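Local coordinates for integron cassette protein Vpc_cass2 (Vibrio paracholerae, PDB 3JRT) that is of unknown function but is encoded by a mobile integron gene cassette and forms an all-helical fold that assembles as two subunits, at residues A[77-82]-A[118-123]. Residues are numbered along the deposited sequence; the frame is centred on the assembly and turned at random.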
loop_
_atom_site.group_PDB
_atom_site.type_symbol
_atom_site.label_atom_id
_atom_site.label_comp_id
_atom_site.label_asym_id
_atom_site.label_seq_id
_atom_site.Cartn_x
_atom_site.Cartn_y
_atom_site.Cartn_z
ATOM N N SER A 77 -4.069 -0.869 -0.976
ATOM C CA SER A 77 -3.769 0.045 -2.049
ATOM C C SER A 77 -5.091 0.536 -2.673
ATOM O O SER A 77 -5.284 1.730 -2.917
ATOM C CB SER A 77 -2.872 -0.640 -3.088
ATOM O OG SER A 77 -2.622 0.236 -4.168
ATOM N N ILE A 78 -5.992 -0.395 -2.952
ATOM C CA ILE A 78 -7.330 -0.026 -3.432
ATOM C C ILE A 78 -8.033 0.985 -2.510
ATOM O O ILE A 78 -8.564 1.986 -2.980
ATOM C CB ILE A 78 -8.195 -1.276 -3.623
ATOM C CG1 ILE A 78 -7.657 -2.087 -4.813
ATOM C CG2 ILE A 78 -9.681 -0.904 -3.781
ATOM C CD1 ILE A 78 -8.227 -3.503 -4.870
ATOM N N VAL A 79 -8.023 0.756 -1.198
ATOM C CA VAL A 79 -8.747 1.677 -0.331
ATOM C C VAL A 79 -8.070 3.043 -0.265
ATOM O O VAL A 79 -8.739 4.075 -0.262
ATOM C CB VAL A 79 -9.084 1.081 1.084
ATOM C CG1 VAL A 79 -9.903 -0.223 0.921
ATOM C CG2 VAL A 79 -7.815 0.842 1.930
ATOM N N ILE A 80 -6.743 3.051 -0.220
ATOM C CA ILE A 80 -6.009 4.311 -0.240
ATOM C C ILE A 80 -6.375 5.107 -1.491
ATOM O O ILE A 80 -6.600 6.303 -1.432
ATOM C CB ILE A 80 -4.483 4.088 -0.157
ATOM C CG1 ILE A 80 -4.059 3.824 1.296
ATOM C CG2 ILE A 80 -3.709 5.280 -0.775
ATOM C CD1 ILE A 80 -2.674 3.121 1.407
ATOM N N ASN A 81 -6.471 4.431 -2.625
ATOM C CA ASN A 81 -6.775 5.132 -3.860
ATOM C C ASN A 81 -8.241 5.509 -4.057
ATOM O O ASN A 81 -8.543 6.552 -4.629
ATOM C CB ASN A 81 -6.214 4.377 -5.047
ATOM C CG ASN A 81 -4.718 4.564 -5.157
ATOM O OD1 ASN A 81 -4.257 5.649 -5.459
ATOM N ND2 ASN A 81 -3.963 3.538 -4.846
ATOM N N CYS A 82 -9.144 4.664 -3.587
ATOM C CA CYS A 82 -10.544 5.025 -3.592
ATOM C C CYS A 82 -10.754 6.301 -2.793
ATOM O O CYS A 82 -11.453 7.202 -3.250
ATOM C CB CYS A 82 -11.411 3.888 -3.051
ATOM S SG CYS A 82 -11.600 2.527 -4.218
ATOM N N THR A 118 -18.357 2.055 3.888
ATOM C CA THR A 118 -17.561 2.595 4.984
ATOM C C THR A 118 -16.372 1.730 5.381
ATOM O O THR A 118 -15.442 2.213 6.027
ATOM C CB THR A 118 -18.428 2.872 6.228
ATOM O OG1 THR A 118 -18.940 1.639 6.745
ATOM C CG2 THR A 118 -19.587 3.774 5.857
ATOM N N ALA A 119 -16.396 0.457 5.010
ATOM C CA ALA A 119 -15.231 -0.389 5.236
ATOM C C ALA A 119 -13.981 0.209 4.543
ATOM O O ALA A 119 -12.851 0.102 5.043
ATOM C CB ALA A 119 -15.505 -1.811 4.743
ATOM N N ILE A 120 -14.198 0.858 3.402
ATOM C CA ILE A 120 -13.110 1.459 2.637
ATOM C C ILE A 120 -12.317 2.467 3.459
ATOM O O ILE A 120 -11.099 2.365 3.580
ATOM C CB ILE A 120 -13.610 2.120 1.349
ATOM C CG1 ILE A 120 -14.110 1.043 0.380
ATOM C CG2 ILE A 120 -12.466 2.935 0.677
ATOM C CD1 ILE A 120 -14.555 1.571 -0.990
ATOM N N LYS A 121 -13.024 3.424 4.045
ATOM C CA LYS A 121 -12.398 4.446 4.867
ATOM C C LYS A 121 -11.796 3.814 6.112
ATOM O O LYS A 121 -10.671 4.136 6.494
ATOM C CB LYS A 121 -13.427 5.508 5.247
ATOM C CG LYS A 121 -12.861 6.850 5.653
ATOM C CD LYS A 121 -14.001 7.844 5.920
ATOM C CE LYS A 121 -13.499 9.272 6.073
ATOM N NZ LYS A 121 -14.621 10.255 6.078
ATOM N N LYS A 122 -12.536 2.907 6.738
ATOM C CA LYS A 122 -12.046 2.219 7.932
ATOM C C LYS A 122 -10.724 1.505 7.664
ATOM O O LYS A 122 -9.785 1.611 8.443
ATOM C CB LYS A 122 -13.070 1.209 8.446
ATOM C CG LYS A 122 -14.364 1.802 8.945
ATOM C CD LYS A 122 -15.164 0.751 9.752
ATOM C CE LYS A 122 -16.617 1.154 9.894
ATOM N NZ LYS A 122 -17.416 0.173 10.712
ATOM N N LEU A 123 -10.656 0.766 6.564
ATOM C CA LEU A 123 -9.421 0.070 6.209
ATOM C C LEU A 123 -8.289 1.049 5.886
ATOM O O LEU A 123 -7.161 0.891 6.363
ATOM C CB LEU A 123 -9.666 -0.920 5.056
ATOM C CG LEU A 123 -10.487 -2.149 5.482
ATOM C CD1 LEU A 123 -11.232 -2.803 4.320
ATOM C CD2 LEU A 123 -9.585 -3.164 6.156
#
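Ile120 meets Val79 and Cys82 where segment 118-123, on helix 118-128, crosses segment 77-82, on helix 64-91; the two segment axes cross at -105° and approach to 8.6 Å, a worked example of nearly perpendicular helices touching through a few small apolar groups. With CG1 beside the backbone N (chi1 -68°), Ile120 has its CG2 branch on the far side from that N, where it lies 3.9 Å from CB of Val79 and 4.0 Å from CB of Cys82, bridging two residues three positions apart. The backbone of Ile120 takes part as well: its carbonyl O sits 3.5 Å from Val79 CB and 3.9 Å from Val79 CG1, van der Waals contacts of oxygen with carbon. Three residues on, Leu123 adds its CB, 4.0 Å from Val79 CG2, the same methyl that also rests near the Leu123 backbone carbon. Val79, its CB aimed at the other helix, is thus the residue that Ile120 and Leu123 both touch. Met150 of helix 140-151 packs against both Val79 and Ile120. With no hydrogen bond found between the segments, this junction near the centre of an all-helical chain rests on buried apolar packing, 211 Å² summed over both sides.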